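PDB 5BZ1: suppressor protein MPT5 from Saccharomyces cerevisiae, which binds UGUA-containing elements in the 3'-UTRs of target mRNAs through its Pumilio-repeat domain and so regulates gene expression post-transcriptionally. Local coordinates for residues I115-I119 with F152-K156; I129-V133 with A163-N169; F265-T269 with N330-L334. Residues are numbered along the deposited sequence.

Contact 1: I115-I119 with F152-K156; sequences IDLII and FSPSK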
# COMPACT_ATOMS: atom_id res chain seq x y z
N ILE A 115 3.82 -23.74 -2.02
CA ILE A 115 3.09 -22.49 -1.82
C ILE A 115 1.82 -22.73 -1.00
O ILE A 115 1.54 -21.99 -0.06
CB ILE A 115 2.75 -21.81 -3.17
CG1 ILE A 115 4.03 -21.34 -3.85
CG2 ILE A 115 1.82 -20.62 -2.96
CD1 ILE A 115 3.83 -20.80 -5.26
N ASP A 116 1.07 -23.77 -1.35
CA ASP A 116 -0.16 -24.09 -0.63
C ASP A 116 0.07 -24.50 0.83
O ASP A 116 -0.76 -24.20 1.69
CB ASP A 116 -0.95 -25.17 -1.39
CG ASP A 116 -1.60 -24.63 -2.65
OD1 ASP A 116 -1.71 -23.40 -2.78
OD2 ASP A 116 -2.01 -25.45 -3.50
N LEU A 117 1.18 -25.17 1.10
CA LEU A 117 1.55 -25.50 2.48
C LEU A 117 1.78 -24.23 3.31
O LEU A 117 1.27 -24.10 4.42
CB LEU A 117 2.80 -26.38 2.52
CG LEU A 117 2.59 -27.85 2.20
CD1 LEU A 117 3.92 -28.58 2.09
CD2 LEU A 117 1.71 -28.51 3.26
N ILE A 118 2.54 -23.30 2.75
CA ILE A 118 2.79 -22.00 3.38
C ILE A 118 1.47 -21.26 3.62
O ILE A 118 1.23 -20.75 4.72
CB ILE A 118 3.73 -21.14 2.51
CG1 ILE A 118 5.15 -21.70 2.55
CG2 ILE A 118 3.73 -19.69 2.98
CD1 ILE A 118 6.08 -21.10 1.49
N ILE A 119 0.64 -21.19 2.59
CA ILE A 119 -0.67 -20.54 2.68
C ILE A 119 -1.56 -21.22 3.74
O ILE A 119 -2.33 -20.56 4.44
CB ILE A 119 -1.37 -20.52 1.30
CG1 ILE A 119 -0.61 -19.59 0.35
CG2 ILE A 119 -2.82 -20.07 1.42
CD1 ILE A 119 -0.41 -18.19 0.92
N PHE A 152 3.46 -14.68 -4.55
CA PHE A 152 2.33 -15.59 -4.75
C PHE A 152 1.25 -15.00 -5.66
O PHE A 152 1.15 -13.78 -5.81
CB PHE A 152 1.69 -15.97 -3.41
CG PHE A 152 2.61 -16.74 -2.49
CD1 PHE A 152 3.74 -17.39 -2.98
CD2 PHE A 152 2.33 -16.82 -1.14
CE1 PHE A 152 4.58 -18.10 -2.12
CE2 PHE A 152 3.16 -17.52 -0.28
CZ PHE A 152 4.28 -18.16 -0.77
N SER A 153 0.45 -15.88 -6.26
CA SER A 153 -0.72 -15.45 -7.03
C SER A 153 -1.77 -14.85 -6.10
O SER A 153 -1.95 -15.33 -4.97
CB SER A 153 -1.33 -16.64 -7.77
OG SER A 153 -2.53 -16.26 -8.43
N PRO A 154 -2.46 -13.80 -6.56
CA PRO A 154 -3.55 -13.18 -5.79
C PRO A 154 -4.64 -14.18 -5.39
O PRO A 154 -5.36 -13.93 -4.43
CB PRO A 154 -4.11 -12.14 -6.77
CG PRO A 154 -2.92 -11.74 -7.58
CD PRO A 154 -2.14 -13.03 -7.77
N SER A 155 -4.75 -15.29 -6.11
CA SER A 155 -5.69 -16.35 -5.73
C SER A 155 -5.35 -16.96 -4.36
O SER A 155 -6.15 -17.73 -3.81
CB SER A 155 -5.71 -17.45 -6.79
OG SER A 155 -4.53 -18.23 -6.74
N LYS A 156 -4.18 -16.62 -3.82
CA LYS A 156 -3.75 -17.12 -2.52
C LYS A 156 -3.93 -16.08 -1.41
O LYS A 156 -3.72 -16.38 -0.23
CB LYS A 156 -2.27 -17.53 -2.56
CG LYS A 156 -1.86 -18.38 -3.76
CD LYS A 156 -2.49 -19.77 -3.72
CE LYS A 156 -1.87 -20.66 -4.80
NZ LYS A 156 -2.53 -22.00 -4.87
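Phe152, just past the C-terminal end of helix 141-151, lays its ring against three isoleucines of helix 112-121. Ile115 sits over one face: its CG2 lies 3.8 Å from the Phe152 ring centroid and 13° off the ring normal, a CH-pi contact. Ile118 CG2 meets the ring edge, 4.0 Å from Phe152 CE2, and Ile119 CD1 approaches obliquely at 3.7 Å from Phe152 CD2. Four residues on, Lys156 uses both parts of its side chain. Its CB lies 3.9 Å from Ile119 CG1 and its CE 4.1 Å from Ile115 CG2, while Lys156 NZ donates to Asp116 OD1 at 2.6 Å in a salt bridge; Glu112, one turn earlier, is a second acidic partner. A short 3-10 turn, closed by Lys156 N to Ser153 O at 2.8 Å, brings the lysine back toward the helix. Apolar packing beside a salt bridge thus joins Pumilio repeat 3 to repeat 4, as expected where neighbouring repeats stack in the all-helical PUF solenoid.

Contact 2: I129-V133 with A163-N169; sequences IEQVV and AIVEQNN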
# COMPACT_ATOMS: atom_id res chain seq x y z
N ILE A 129 -7.01 -14.51 12.68
CA ILE A 129 -7.16 -13.24 11.99
C ILE A 129 -6.42 -12.13 12.75
O ILE A 129 -5.72 -11.32 12.15
CB ILE A 129 -8.65 -12.85 11.83
CG1 ILE A 129 -9.29 -13.67 10.72
CG2 ILE A 129 -8.80 -11.37 11.53
CD1 ILE A 129 -10.78 -13.41 10.55
N GLU A 130 -6.60 -12.12 14.06
CA GLU A 130 -5.93 -11.17 14.94
C GLU A 130 -4.41 -11.26 14.77
O GLU A 130 -3.71 -10.25 14.74
CB GLU A 130 -6.32 -11.46 16.39
CG GLU A 130 -5.82 -10.44 17.41
CD GLU A 130 -6.21 -10.80 18.83
OE1 GLU A 130 -7.09 -11.66 19.02
OE2 GLU A 130 -5.62 -10.22 19.77
N GLN A 131 -3.90 -12.49 14.65
CA GLN A 131 -2.48 -12.70 14.44
C GLN A 131 -2.01 -12.20 13.07
O GLN A 131 -0.90 -11.68 12.95
CB GLN A 131 -2.12 -14.17 14.66
CG GLN A 131 -1.98 -14.56 16.14
CD GLN A 131 -1.80 -16.05 16.34
OE1 GLN A 131 -2.26 -16.86 15.53
NE2 GLN A 131 -1.11 -16.43 17.41
N VAL A 132 -2.86 -12.35 12.05
CA VAL A 132 -2.53 -11.85 10.71
C VAL A 132 -2.43 -10.32 10.70
O VAL A 132 -1.51 -9.75 10.10
CB VAL A 132 -3.55 -12.30 9.65
CG1 VAL A 132 -3.23 -11.68 8.30
CG2 VAL A 132 -3.56 -13.82 9.53
N VAL A 133 -3.36 -9.65 11.37
CA VAL A 133 -3.31 -8.20 11.51
C VAL A 133 -2.00 -7.80 12.18
O VAL A 133 -1.31 -6.88 11.73
CB VAL A 133 -4.51 -7.66 12.33
CG1 VAL A 133 -4.30 -6.20 12.68
CG2 VAL A 133 -5.80 -7.84 11.55
N ALA A 163 -8.48 -10.96 6.88
CA ALA A 163 -8.04 -10.22 8.06
C ALA A 163 -8.38 -8.74 7.96
O ALA A 163 -8.81 -8.11 8.93
CB ALA A 163 -6.56 -10.40 8.27
N ILE A 164 -8.18 -8.17 6.77
CA ILE A 164 -8.40 -6.75 6.53
C ILE A 164 -9.86 -6.35 6.66
O ILE A 164 -10.18 -5.34 7.30
CB ILE A 164 -7.88 -6.34 5.14
CG1 ILE A 164 -6.36 -6.44 5.10
CG2 ILE A 164 -8.31 -4.93 4.78
CD1 ILE A 164 -5.77 -6.24 3.73
N VAL A 165 -10.76 -7.13 6.06
CA VAL A 165 -12.17 -6.76 6.02
C VAL A 165 -12.95 -7.15 7.28
O VAL A 165 -14.12 -6.80 7.41
CB VAL A 165 -12.89 -7.35 4.78
CG1 VAL A 165 -12.14 -7.00 3.51
CG2 VAL A 165 -13.04 -8.87 4.91
N GLU A 166 -12.30 -7.87 8.19
CA GLU A 166 -12.95 -8.28 9.43
C GLU A 166 -13.21 -7.08 10.33
O GLU A 166 -12.27 -6.40 10.76
CB GLU A 166 -12.10 -9.31 10.17
CG GLU A 166 -12.71 -9.83 11.47
CD GLU A 166 -13.86 -10.79 11.24
OE1 GLU A 166 -14.07 -11.23 10.09
OE2 GLU A 166 -14.56 -11.12 12.23
N GLN A 167 -14.49 -6.81 10.61
CA GLN A 167 -14.91 -5.73 11.50
C GLN A 167 -14.28 -4.37 11.14
O GLN A 167 -14.54 -3.84 10.07
CB GLN A 167 -14.65 -6.10 12.96
CG GLN A 167 -15.62 -7.15 13.50
CD GLN A 167 -15.09 -7.91 14.70
OE1 GLN A 167 -14.76 -7.32 15.73
NE2 GLN A 167 -15.00 -9.23 14.57
N ASN A 168 -13.46 -3.84 12.04
CA ASN A 168 -12.82 -2.54 11.80
C ASN A 168 -11.30 -2.64 11.64
O ASN A 168 -10.58 -1.66 11.86
CB ASN A 168 -13.16 -1.55 12.92
CG ASN A 168 -12.55 -1.94 14.25
OD1 ASN A 168 -12.42 -3.13 14.56
ND2 ASN A 168 -12.16 -0.95 15.03
N ASN A 169 -10.81 -3.81 11.23
CA ASN A 169 -9.39 -4.01 11.02
C ASN A 169 -8.80 -3.07 9.95
O ASN A 169 -7.60 -2.83 9.93
CB ASN A 169 -9.09 -5.47 10.67
CG ASN A 169 -9.35 -6.42 11.83
OD1 ASN A 169 -9.58 -5.99 12.96
ND2 ASN A 169 -9.31 -7.72 11.55
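The closest backbone approach is at Ala163, whose CA lies 5.0 Å from Ile129 CA. So small a residue lets helix 129-137 come near: Ala163 CB lies 3.6 Å from Val132 CG1, 4.1 Å from Ile129 CG2 and 4.2 Å from Val133 CG2, so one methyl is met by three branched side chains. Ile164 points its CA-to-CB bond the other way and packs on Ile170 and Ile173 of the following helix 169-174, as well as on Leu183 and Leu186 of helix 179-189. Glu166 directs its CA-to-CB bond toward residues 129-133, and its OE1 lies 4.0 Å from Ile129 CD1, a contact at the periphery. Glu166 also opens a type II' beta turn that runs to Asn169, closed by Asn169 N to Glu166 O at 3.0 Å. Gln167 occupies the second position of this turn with a positive phi of 51°, and its NE2 donates to Glu166 OE2 at 3.0 Å. The turn returns the chain to Asn169, whose ND2 donates to Ala163 O at 2.7 Å with an N-H...O angle of 165°. That bond holds the amide beside the apolar side chains, with Asn169 ND2 3.7 Å from Ile129 CG2 and 3.5 Å from Val133 CG2. The first helix of Pumilio repeat 4 thereby packs against the turn that joins helix 158-165 to helix 169-174, at the start of repeat 5, a helix-to-turn junction between successive Pumilio repeats.

Contact 3: F265-T269 with N330-L334; sequences FRIIT and NYSPL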
# COMPACT_ATOMS: atom_id res chain seq x y z
N PHE A 265 -10.79 17.23 -12.48
CA PHE A 265 -10.29 18.02 -13.60
C PHE A 265 -9.73 17.13 -14.71
O PHE A 265 -10.05 17.31 -15.88
CB PHE A 265 -9.20 18.98 -13.12
CG PHE A 265 -9.73 20.25 -12.50
CD1 PHE A 265 -10.84 20.90 -13.04
CD2 PHE A 265 -9.11 20.79 -11.38
CE1 PHE A 265 -11.32 22.07 -12.47
CE2 PHE A 265 -9.58 21.97 -10.81
CZ PHE A 265 -10.69 22.61 -11.35
N ARG A 266 -8.91 16.15 -14.32
CA ARG A 266 -8.25 15.29 -15.30
C ARG A 266 -9.23 14.43 -16.09
O ARG A 266 -9.06 14.23 -17.30
CB ARG A 266 -7.20 14.41 -14.61
CG ARG A 266 -6.30 13.67 -15.58
CD ARG A 266 -5.12 13.02 -14.88
NE ARG A 266 -4.04 12.74 -15.82
CZ ARG A 266 -2.89 12.15 -15.48
NH1 ARG A 266 -2.68 11.78 -14.22
NH2 ARG A 266 -1.96 11.93 -16.40
N ILE A 267 -10.26 13.93 -15.42
CA ILE A 267 -11.29 13.12 -16.07
C ILE A 267 -12.05 13.94 -17.12
O ILE A 267 -12.22 13.51 -18.26
CB ILE A 267 -12.28 12.54 -15.05
CG1 ILE A 267 -11.66 11.35 -14.33
CG2 ILE A 267 -13.56 12.10 -15.74
CD1 ILE A 267 -12.51 10.79 -13.21
N ILE A 268 -12.50 15.13 -16.72
CA ILE A 268 -13.31 15.98 -17.57
C ILE A 268 -12.53 16.52 -18.78
O ILE A 268 -13.03 16.50 -19.90
CB ILE A 268 -13.97 17.12 -16.76
CG1 ILE A 268 -14.86 16.55 -15.65
CG2 ILE A 268 -14.78 18.04 -17.65
CD1 ILE A 268 -15.46 17.59 -14.73
N THR A 269 -11.31 16.99 -18.54
CA THR A 269 -10.47 17.51 -19.62
C THR A 269 -10.04 16.42 -20.61
O THR A 269 -9.95 16.66 -21.81
CB THR A 269 -9.21 18.23 -19.09
OG1 THR A 269 -8.41 17.32 -18.33
CG2 THR A 269 -9.59 19.42 -18.23
N ASN A 330 -5.13 23.48 -14.60
CA ASN A 330 -5.91 22.26 -14.40
C ASN A 330 -7.16 22.17 -15.27
O ASN A 330 -7.68 21.08 -15.48
CB ASN A 330 -6.30 22.12 -12.93
CG ASN A 330 -5.10 21.97 -12.01
OD1 ASN A 330 -4.04 21.52 -12.42
ND2 ASN A 330 -5.28 22.35 -10.74
N TYR A 331 -7.63 23.30 -15.78
CA TYR A 331 -8.93 23.33 -16.45
C TYR A 331 -9.04 24.23 -17.69
O TYR A 331 -10.15 24.55 -18.12
CB TYR A 331 -10.04 23.71 -15.45
CG TYR A 331 -9.86 25.06 -14.79
CD1 TYR A 331 -10.21 26.23 -15.45
CD2 TYR A 331 -9.37 25.16 -13.50
CE1 TYR A 331 -10.05 27.46 -14.86
CE2 TYR A 331 -9.21 26.39 -12.89
CZ TYR A 331 -9.56 27.53 -13.58
OH TYR A 331 -9.41 28.77 -12.99
N SER A 332 -7.91 24.63 -18.27
CA SER A 332 -7.94 25.52 -19.43
C SER A 332 -8.75 25.02 -20.65
O SER A 332 -9.42 25.82 -21.30
CB SER A 332 -6.53 25.98 -19.83
OG SER A 332 -5.91 25.07 -20.73
N PRO A 333 -8.71 23.70 -20.94
CA PRO A 333 -9.56 23.23 -22.05
C PRO A 333 -11.06 23.41 -21.78
O PRO A 333 -11.84 23.40 -22.73
CB PRO A 333 -9.21 21.74 -22.15
CG PRO A 333 -7.82 21.65 -21.63
CD PRO A 333 -7.77 22.64 -20.51
N LEU A 334 -11.45 23.55 -20.51
CA LEU A 334 -12.86 23.73 -20.16
C LEU A 334 -13.33 25.16 -20.42
O LEU A 334 -14.52 25.46 -20.28
CB LEU A 334 -13.11 23.38 -18.68
CG LEU A 334 -12.55 22.09 -18.09
CD1 LEU A 334 -13.16 21.81 -16.72
CD2 LEU A 334 -12.76 20.92 -19.01
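Phe265 opens the contact from helix 253-273, with its CD2 3.5 Å from Asn330 CB and its CZ 3.6 Å from Tyr331 CD2. The two aromatic rings meet obliquely, centroids 5.4 Å apart and planes at 36°, while Leu334 CD1 lies at the edge of the Phe265 ring, 4.4 Å from Phe265 CD1. Phe361 of helix 354-375 touches Phe265 and Leu334 and packs edge-to-face with Tyr331, extending the hydrophobic cluster. One turn along the helix, Ile268 adds its CG2 at 3.8 Å from Leu334 CD2. Thr269 then presents its methyl to the loop: CG2 lies 3.6 Å from Leu334 CD2, 3.7 Å from Asn330 O and 4.3 Å from Pro333 CD. Its hydroxyl is turned back, with Thr269 OG1 donating to Phe265 O at 2.9 Å. Within repeat 8, Asn330 ND2 is bonded to Thr324 O and Tyr331 OH to Leu326 O. Repeats 7 and 8 therefore meet here mainly through carbon surfaces. With 348 Å² buried, and Thr269 OG1, Asn330 ND2 and Tyr331 OH each bonded within their own repeat, the chemistry implies an association that rests on apolar burial and van der Waals contact rather than on directional bonds between the segments.

How the contacts relate
All three contacts join consecutive repeats of one PUM-HD: 3 to 4 in contact 1, 4 to 5 in contact 2 and 7 to 8 in contact 3. Contacts 1 and 2 are interleaved along the chain, and repeat 4 supplies 152-156 to the first and 129-133 to the second; their centres are 18 Å apart and their nearest atoms about 9 Å, without touching. Contact 3 lies on the opposite side of the chain's centre, 43 Å from contact 1 and 40 Å from contact 2 between centres. The nearest atoms of contacts 1, 2 and 3 stand about 15, 12 and 11 Å from the bound RNA, so none of these segments touches it, consistent with a scaffold role.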